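Local coordinates for protein putative isomerase (Sinorhizobium meliloti, PDB 2PPG) that is a putative isomerase of the mandelate racemase/muconate lactonizing enzyme family, within the enolase superfamily, with a TIM-barrel-like C-terminal domain, at residues Y159-P164 against E344-I349; F186-P191 against I214-H219; W240-P245 against T263-G268. All coordinates share one frame; numbering follows the deposited sequence.

Interaction 1 (Y159-P164 against E344-I349); sequences YISGLP and EFQHSI
Tyr159 lays one face of its ring over the backbone of Glu344, whose CA sits 3.7 Å from the ring centroid in a CH-pi contact. The ring gets there because its CG stands between the backbone N and the carbonyl carbon (chi1 70°), which brings the phenol across the neighbouring strand, and its OH rests 3.4 Å from Glu344 CB. Two parallel strands, 155-161 and 343-345, meet here through Phe345 N to Tyr159 O and Ser161 N to Phe345 O. On the same face as Tyr159, the extended Glu344 side chain delivers OE2, by its anti lone pair, to Ser161 OG at 2.5 Å. The other face is apolar: Ile160 and Phe345 lie side by side, CD1 to CD2 at 3.9 Å. Past the strand ends, His347 at the start of helix 347-350 turns its imidazole so that NE2 donates to Gly162 O at 2.7 Å, nearly straight (163°) and in the ring plane. Lys187 NZ hydrogen-bonds Tyr159 OH and forms a salt bridge with Glu344 OE2, while Glu344 OE1 accepts from Ala319 N. The carboxylate is thus gripped at both oxygens, which implies that its rotation is fixed in this buried setting.

Interaction 2 (F186-P191 against I214-H219); sequences FKFASP and IACDMH
Lys187 runs along the flank of Asp217, its CE 3.6 Å from Asp217 CB, on the face of the sheet that also carries Ala189 and Ala215. The tight part of this contact is the ladder between parallel strands 185-189 and 213-217. Ala215 N donates to Phe186 O at 2.8 Å, almost straight at 172°, and Asp217 N donates to Phe188 O; a weak bond from Phe188 N to Ala215 O lies between them. On the opposite face, the Phe188 ring packs against Cys216, with SG 3.7 Å from CZ in an oblique sulfur-aromatic contact. Ser190 N extends the pairing to Asp217 O. The polar ends are looser. Lys187 NZ stands 3.9 Å from Asp217 OD2, a long salt bridge, and has closer partners in Glu243, Glu344 and Tyr159. Beyond the strands, partly exposed Pro191 sets CG over the face of the His219 ring, 3.8 Å from its centroid, while Ser190 OG reaches Asp217 O only weakly. An Asx turn, His219 N to Asp217 OD1 at 3.2 Å, shapes this end. The pair belongs to a right-handed beta-alpha-beta unit whose helix 197-208 covers Phe188 and Ile214; helix 224-234 reaches Phe188, Cys216 and Met218, and strands 155-161 and 241-243 flank the two strands within the barrel sheet.

Interaction 3 (W240-P245 against T263-G268); sequences WFAEAP and TAIAVG
Phe241 touches Ala266 across the contact, its CD1 3.7 Å from the alanine CB. Backbone hydrogen bonds supply the regular part. Ala242 is bound through both its backbone N and its backbone O, the N donating to Ala264 O at 3.0 Å and the O accepting from Ala266 N at 2.7 Å; Ala244 N then reaches Ala266 O. In all three the donor lies nearly along the C=O axis, and Glu243 CA adds a CA-H...O contact to Ala266 O at 3.2 Å. At the beginning of the pairing a water replaces the direct link, donating to Trp240 O and accepting from Ala264 N. The apolar contacts divide between the two faces. Phe241 CG lies between its backbone N and carbonyl carbon (chi1 66°), and the ring meets Ala266 obliquely. On the other face Ile265 brings CD1 to within 3.8 Å of Ala242 CB, and farther along Pro245 CG meets Ile265 CG2 at 4.2 Å. Polar side chains look elsewhere: Glu243 OE1 binds Lys187 and Gln290, and Thr263 OG1 bonds to Glu235. The strands form a beta-alpha-beta unit with helix 251-260, whose Leu254 packs on Pro245, Ile265 and Val267; helix 224-234 covers Ala242 and Thr263, and strands 213-217 and 288-289 continue the sheet on either side.

From the N terminus, strand 155-161 comes first of these elements, and interaction 1 closes a loop of about 180 residues by pairing it with strand 343-345. Both other contacts fall within that loop, one after the other: interaction 2 closes across helix 197-208, then interaction 3 across helix 251-260. Neither crosses the other. The long-range closure and the two local crossovers belong to one curled sheet, where strand 185-189 neighbours 155-161 and strand 241-243 neighbours 213-217, as expected of a TIM barrel. Lys187 NZ ties the three together, forming salt bridges to Glu344 OE2 and to Glu243 OE1. Asp217 and Glu243 bring like charges close beside it.

Interaction 1 (Y159-P164 against E344-I349)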
loop_
_atom_site.group_PDB
_atom_site.type_symbol
_atom_site.label_atom_id
_atom_site.label_comp_id
_atom_site.label_asym_id
_atom_site.label_seq_id
_atom_site.Cartn_x
_atom_site.Cartn_y
_atom_site.Cartn_z
ATOM N N TYR A 159 6.397 27.494 27.199
ATOM C CA TYR A 159 6.575 26.436 28.190
ATOM C C TYR A 159 7.998 26.423 28.684
ATOM O O TYR A 159 8.927 26.690 27.921
ATOM C CB TYR A 159 6.154 25.065 27.667
ATOM C CG TYR A 159 7.041 24.453 26.600
ATOM C CD1 TYR A 159 8.187 23.739 26.950
ATOM C CD2 TYR A 159 6.706 24.533 25.258
ATOM C CE1 TYR A 159 8.982 23.161 26.011
ATOM C CE2 TYR A 159 7.500 23.944 24.300
ATOM C CZ TYR A 159 8.642 23.260 24.684
ATOM O OH TYR A 159 9.459 22.661 23.749
ATOM N N ILE A 160 8.143 26.133 29.969
ATOM C CA ILE A 160 9.429 26.020 30.633
ATOM C C ILE A 160 10.161 24.781 30.158
ATOM O O ILE A 160 9.655 23.663 30.256
ATOM C CB ILE A 160 9.247 25.922 32.157
ATOM C CG1 ILE A 160 8.626 27.206 32.694
ATOM C CG2 ILE A 160 10.585 25.658 32.841
ATOM C CD1 ILE A 160 9.594 28.363 32.675
ATOM N N SER A 161 11.360 24.997 29.636
ATOM C CA SER A 161 12.180 23.928 29.097
ATOM C C SER A 161 13.437 23.835 29.915
ATOM O O SER A 161 14.041 24.857 30.239
ATOM C CB SER A 161 12.564 24.243 27.659
ATOM O OG SER A 161 13.203 23.133 27.057
ATOM N N GLY A 162 13.828 22.610 30.252
ATOM C CA GLY A 162 15.056 22.381 31.006
ATOM C C GLY A 162 15.007 22.769 32.474
ATOM O O GLY A 162 14.623 23.887 32.843
ATOM N N LEU A 163 15.416 21.835 33.322
ATOM C CA LEU A 163 15.435 22.069 34.757
ATOM C C LEU A 163 16.795 21.673 35.273
ATOM O O LEU A 163 16.987 20.531 35.663
ATOM C CB LEU A 163 14.368 21.225 35.440
ATOM C CG LEU A 163 12.953 21.390 34.902
ATOM C CD1 LEU A 163 12.061 20.300 35.454
ATOM C CD2 LEU A 163 12.419 22.786 35.245
ATOM N N PRO A 164 17.755 22.615 35.254
ATOM C CA PRO A 164 19.120 22.297 35.679
ATOM C C PRO A 164 19.281 22.255 37.206
ATOM O O PRO A 164 19.566 23.285 37.823
ATOM C CB PRO A 164 19.964 23.436 35.068
ATOM C CG PRO A 164 18.988 24.356 34.330
ATOM C CD PRO A 164 17.619 24.023 34.834
ATOM N N GLU A 344 8.565 26.972 22.923
ATOM C CA GLU A 344 9.563 26.668 23.951
ATOM C C GLU A 344 10.164 27.940 24.561
ATOM O O GLU A 344 10.394 28.930 23.864
ATOM C CB GLU A 344 10.679 25.796 23.367
ATOM C CG GLU A 344 11.642 25.248 24.399
ATOM C CD GLU A 344 12.717 24.333 23.820
ATOM O OE1 GLU A 344 12.988 24.395 22.602
ATOM O OE2 GLU A 344 13.304 23.546 24.591
ATOM N N PHE A 345 10.418 27.900 25.864
ATOM C CA PHE A 345 11.053 29.017 26.564
ATOM C C PHE A 345 12.168 28.530 27.490
ATOM O O PHE A 345 11.918 27.914 28.543
ATOM C CB PHE A 345 10.002 29.821 27.329
ATOM C CG PHE A 345 10.564 30.803 28.325
ATOM C CD1 PHE A 345 11.424 31.827 27.927
ATOM C CD2 PHE A 345 10.191 30.739 29.661
ATOM C CE1 PHE A 345 11.906 32.745 28.851
ATOM C CE2 PHE A 345 10.677 31.662 30.584
ATOM C CZ PHE A 345 11.534 32.657 30.179
ATOM N N GLN A 346 13.396 28.806 27.061
ATOM C CA GLN A 346 14.597 28.551 27.832
ATOM C C GLN A 346 14.820 29.701 28.804
ATOM O O GLN A 346 15.547 30.644 28.505
ATOM C CB GLN A 346 15.806 28.452 26.899
ATOM C CG GLN A 346 15.689 27.413 25.782
ATOM C CD GLN A 346 16.287 26.070 26.162
ATOM O OE1 GLN A 346 16.974 25.959 27.171
ATOM N NE2 GLN A 346 16.023 25.045 25.356
ATOM N N HIS A 347 14.189 29.616 29.966
ATOM C CA HIS A 347 14.353 30.603 31.031
ATOM C C HIS A 347 15.822 30.874 31.374
ATOM O O HIS A 347 16.244 32.024 31.480
ATOM C CB HIS A 347 13.599 30.128 32.274
ATOM C CG HIS A 347 13.981 28.751 32.703
ATOM N ND1 HIS A 347 14.847 28.514 33.747
ATOM C CD2 HIS A 347 13.660 27.537 32.197
ATOM C CE1 HIS A 347 15.026 27.213 33.880
ATOM N NE2 HIS A 347 14.316 26.596 32.954
ATOM N N SER A 348 16.595 29.808 31.528
ATOM C CA SER A 348 17.997 29.896 31.928
ATOM C C SER A 348 18.887 30.649 30.922
ATOM O O SER A 348 20.001 31.057 31.255
ATOM C CB SER A 348 18.538 28.485 32.180
ATOM O OG SER A 348 17.970 27.557 31.265
ATOM N N ILE A 349 18.387 30.825 29.699
ATOM C CA ILE A 349 19.090 31.584 28.658
ATOM C C ILE A 349 18.498 32.984 28.513
ATOM O O ILE A 349 19.220 33.977 28.478
ATOM C CB ILE A 349 19.026 30.866 27.285
ATOM C CG1 ILE A 349 19.733 29.511 27.345
ATOM C CG2 ILE A 349 19.642 31.735 26.176
ATOM C CD1 ILE A 349 19.256 28.528 26.271
#

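Interaction 2 (F186-P191 against I214-H219)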
loop_
_atom_site.group_PDB
_atom_site.type_symbol
_atom_site.label_atom_id
_atom_site.label_comp_id
_atom_site.label_asym_id
_atom_site.label_seq_id
_atom_site.Cartn_x
_atom_site.Cartn_y
_atom_site.Cartn_z
ATOM N N PHE A 186 5.598 22.342 30.809
ATOM C CA PHE A 186 6.963 22.000 31.194
ATOM C C PHE A 186 7.537 20.934 30.283
ATOM O O PHE A 186 6.800 20.114 29.738
ATOM C CB PHE A 186 6.989 21.544 32.669
ATOM C CG PHE A 186 6.469 22.592 33.617
ATOM C CD1 PHE A 186 7.334 23.498 34.212
ATOM C CD2 PHE A 186 5.105 22.724 33.847
ATOM C CE1 PHE A 186 6.841 24.508 35.036
ATOM C CE2 PHE A 186 4.611 23.722 34.662
ATOM C CZ PHE A 186 5.477 24.619 35.254
ATOM N N LYS A 187 8.851 20.966 30.098
ATOM C CA LYS A 187 9.557 19.884 29.427
ATOM C C LYS A 187 10.872 19.614 30.148
ATOM O O LYS A 187 11.642 20.530 30.412
ATOM C CB LYS A 187 9.836 20.241 27.966
ATOM C CG LYS A 187 10.306 19.066 27.127
ATOM C CD LYS A 187 10.566 19.477 25.705
ATOM C CE LYS A 187 11.919 20.136 25.557
ATOM N NZ LYS A 187 11.971 20.884 24.279
ATOM N N PHE A 188 11.133 18.360 30.470
ATOM C CA PHE A 188 12.435 17.971 31.008
ATOM C C PHE A 188 13.198 17.139 29.993
ATOM O O PHE A 188 12.603 16.403 29.207
ATOM C CB PHE A 188 12.268 17.173 32.298
ATOM C CG PHE A 188 11.637 15.824 32.104
ATOM C CD1 PHE A 188 12.423 14.678 31.986
ATOM C CD2 PHE A 188 10.273 15.685 32.068
ATOM C CE1 PHE A 188 11.854 13.429 31.827
ATOM C CE2 PHE A 188 9.701 14.437 31.907
ATOM C CZ PHE A 188 10.493 13.312 31.788
ATOM N N ALA A 189 14.522 17.251 30.021
ATOM C CA ALA A 189 15.391 16.432 29.158
ATOM C C ALA A 189 15.678 15.094 29.819
ATOM O O ALA A 189 16.002 15.048 31.001
ATOM C CB ALA A 189 16.701 17.163 28.854
ATOM N N SER A 190 15.561 14.010 29.057
ATOM C CA SER A 190 15.874 12.668 29.574
ATOM C C SER A 190 17.363 12.377 29.877
ATOM O O SER A 190 17.641 11.544 30.733
ATOM C CB SER A 190 15.264 11.570 28.699
ATOM O OG SER A 190 15.942 11.457 27.468
ATOM N N PRO A 191 18.320 13.030 29.170
ATOM C CA PRO A 191 19.729 12.989 29.609
ATOM C C PRO A 191 19.985 13.491 31.035
ATOM O O PRO A 191 21.123 13.462 31.507
ATOM C CB PRO A 191 20.435 13.925 28.616
ATOM C CG PRO A 191 19.604 13.884 27.408
ATOM C CD PRO A 191 18.184 13.764 27.896
ATOM N N ILE A 214 3.162 18.418 30.810
ATOM C CA ILE A 214 4.526 17.958 31.051
ATOM C C ILE A 214 4.977 17.051 29.910
ATOM O O ILE A 214 4.456 15.945 29.709
ATOM C CB ILE A 214 4.647 17.172 32.376
ATOM C CG1 ILE A 214 4.207 18.022 33.572
ATOM C CG2 ILE A 214 6.080 16.752 32.604
ATOM C CD1 ILE A 214 4.042 17.229 34.849
ATOM N N ALA A 215 5.951 17.527 29.160
ATOM C CA ALA A 215 6.469 16.776 28.049
ATOM C C ALA A 215 7.846 16.220 28.398
ATOM O O ALA A 215 8.457 16.618 29.394
ATOM C CB ALA A 215 6.538 17.666 26.825
ATOM N N CYS A 216 8.317 15.285 27.578
ATOM C CA CYS A 216 9.642 14.708 27.733
ATOM C C CYS A 216 10.466 14.792 26.441
ATOM O O CYS A 216 10.042 14.315 25.387
ATOM C CB CYS A 216 9.527 13.258 28.167
ATOM S SG CYS A 216 11.126 12.438 28.282
ATOM N N ASP A 217 11.641 15.403 26.523
ATOM C CA ASP A 217 12.541 15.451 25.383
ATOM C C ASP A 217 13.530 14.290 25.507
ATOM O O ASP A 217 14.411 14.310 26.350
ATOM C CB ASP A 217 13.252 16.806 25.332
ATOM C CG ASP A 217 14.223 16.939 24.154
ATOM O OD1 ASP A 217 14.518 15.939 23.463
ATOM O OD2 ASP A 217 14.702 18.069 23.914
HETATM N N MSE A 218 13.392 13.291 24.642
HETATM C CA MSE A 218 14.139 12.043 24.770
HETATM C C MSE A 218 15.491 11.961 24.064
HETATM O O MSE A 218 16.168 10.941 24.140
HETATM C CB MSE A 218 13.270 10.893 24.321
HETATM C CG MSE A 218 12.101 10.687 25.222
HETATM SE SE MSE A 218 10.802 9.556 24.362
HETATM C CE MSE A 218 9.289 10.133 25.435
ATOM N N HIS A 219 15.872 13.024 23.370
ATOM C CA HIS A 219 17.212 13.118 22.786
ATOM C C HIS A 219 17.649 11.922 21.922
ATOM O O HIS A 219 18.747 11.386 22.110
ATOM C CB HIS A 219 18.263 13.418 23.874
ATOM C CG HIS A 219 18.341 14.865 24.249
ATOM N ND1 HIS A 219 17.370 15.495 25.003
ATOM C CD2 HIS A 219 19.268 15.810 23.961
ATOM C CE1 HIS A 219 17.696 16.766 25.161
ATOM N NE2 HIS A 219 18.842 16.983 24.538
#

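Interaction 3 (W240-P245 against T263-G268)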
loop_
_atom_site.group_PDB
_atom_site.type_symbol
_atom_site.label_atom_id
_atom_site.label_comp_id
_atom_site.label_asym_id
_atom_site.label_seq_id
_atom_site.Cartn_x
_atom_site.Cartn_y
_atom_site.Cartn_z
ATOM N N TRP A 240 2.278 14.995 27.936
ATOM C CA TRP A 240 1.916 15.999 26.934
ATOM C C TRP A 240 2.481 15.631 25.563
ATOM O O TRP A 240 1.725 15.419 24.617
ATOM C CB TRP A 240 2.445 17.359 27.391
ATOM C CG TRP A 240 2.152 18.515 26.485
ATOM C CD1 TRP A 240 1.137 18.619 25.560
ATOM C CD2 TRP A 240 2.858 19.758 26.447
ATOM N NE1 TRP A 240 1.199 19.833 24.929
ATOM C CE2 TRP A 240 2.238 20.559 25.460
ATOM C CE3 TRP A 240 3.965 20.270 27.139
ATOM C CZ2 TRP A 240 2.690 21.848 25.153
ATOM C CZ3 TRP A 240 4.409 21.549 26.831
ATOM C CH2 TRP A 240 3.773 22.322 25.848
ATOM N N PHE A 241 3.803 15.546 25.447
ATOM C CA PHE A 241 4.384 15.047 24.203
ATOM C C PHE A 241 5.767 14.407 24.321
ATOM O O PHE A 241 6.539 14.722 25.222
ATOM C CB PHE A 241 4.362 16.113 23.106
ATOM C CG PHE A 241 5.248 17.312 23.369
ATOM C CD1 PHE A 241 6.627 17.247 23.164
ATOM C CD2 PHE A 241 4.692 18.534 23.745
ATOM C CE1 PHE A 241 7.440 18.370 23.377
ATOM C CE2 PHE A 241 5.495 19.664 23.948
ATOM C CZ PHE A 241 6.862 19.586 23.764
ATOM N N ALA A 242 6.053 13.481 23.408
ATOM C CA ALA A 242 7.372 12.873 23.291
ATOM C C ALA A 242 8.150 13.574 22.187
ATOM O O ALA A 242 7.707 13.625 21.050
ATOM C CB ALA A 242 7.235 11.413 22.978
ATOM N N GLU A 243 9.303 14.127 22.529
ATOM C CA GLU A 243 10.157 14.813 21.557
ATOM C C GLU A 243 11.380 13.957 21.227
ATOM O O GLU A 243 11.925 13.279 22.102
ATOM C CB GLU A 243 10.582 16.181 22.113
ATOM C CG GLU A 243 11.815 16.802 21.452
ATOM C CD GLU A 243 12.092 18.219 21.916
ATOM O OE1 GLU A 243 11.184 18.838 22.508
ATOM O OE2 GLU A 243 13.217 18.720 21.686
ATOM N N ALA A 244 11.801 13.997 19.964
ATOM C CA ALA A 244 12.971 13.253 19.480
ATOM C C ALA A 244 13.131 11.849 20.084
ATOM O O ALA A 244 14.145 11.583 20.710
ATOM C CB ALA A 244 14.225 14.064 19.712
ATOM N N PRO A 245 12.144 10.944 19.890
ATOM C CA PRO A 245 12.233 9.647 20.564
ATOM C C PRO A 245 13.186 8.656 19.884
ATOM O O PRO A 245 13.691 7.748 20.545
ATOM C CB PRO A 245 10.793 9.123 20.504
ATOM C CG PRO A 245 10.241 9.693 19.270
ATOM C CD PRO A 245 10.924 11.038 19.060
ATOM N N THR A 263 0.193 9.082 22.726
ATOM C CA THR A 263 0.925 10.323 22.944
ATOM C C THR A 263 1.401 10.979 21.655
ATOM O O THR A 263 1.926 10.315 20.740
ATOM C CB THR A 263 2.170 10.083 23.817
ATOM O OG1 THR A 263 1.769 9.677 25.125
ATOM C CG2 THR A 263 3.024 11.356 23.930
ATOM N N ALA A 264 1.223 12.295 21.607
ATOM C CA ALA A 264 1.635 13.106 20.486
ATOM C C ALA A 264 3.164 13.057 20.328
ATOM O O ALA A 264 3.892 13.134 21.308
ATOM C CB ALA A 264 1.160 14.505 20.706
ATOM N N ILE A 265 3.638 12.904 19.096
ATOM C CA ILE A 265 5.069 12.774 18.843
ATOM C C ILE A 265 5.590 14.040 18.204
ATOM O O ILE A 265 5.042 14.491 17.200
ATOM C CB ILE A 265 5.397 11.577 17.909
ATOM C CG1 ILE A 265 4.983 10.249 18.551
ATOM C CG2 ILE A 265 6.871 11.560 17.552
ATOM C CD1 ILE A 265 5.446 10.082 19.947
ATOM N N ALA A 266 6.650 14.601 18.783
ATOM C CA ALA A 266 7.159 15.903 18.354
ATOM C C ALA A 266 8.568 15.801 17.828
ATOM O O ALA A 266 9.434 15.210 18.488
ATOM C CB ALA A 266 7.110 16.891 19.502
ATOM N N VAL A 267 8.793 16.377 16.644
ATOM C CA VAL A 267 10.116 16.387 16.021
ATOM C C VAL A 267 10.281 17.657 15.223
ATOM O O VAL A 267 9.307 18.376 15.018
ATOM C CB VAL A 267 10.332 15.167 15.082
ATOM C CG1 VAL A 267 10.311 13.869 15.881
ATOM C CG2 VAL A 267 9.285 15.130 13.951
ATOM N N GLY A 268 11.503 17.948 14.777
ATOM C CA GLY A 268 11.701 19.020 13.800
ATOM C C GLY A 268 12.900 19.944 13.957
ATOM O O GLY A 268 13.336 20.581 12.988
HETATM O O HOH W 1 -0.357 13.446 23.860
#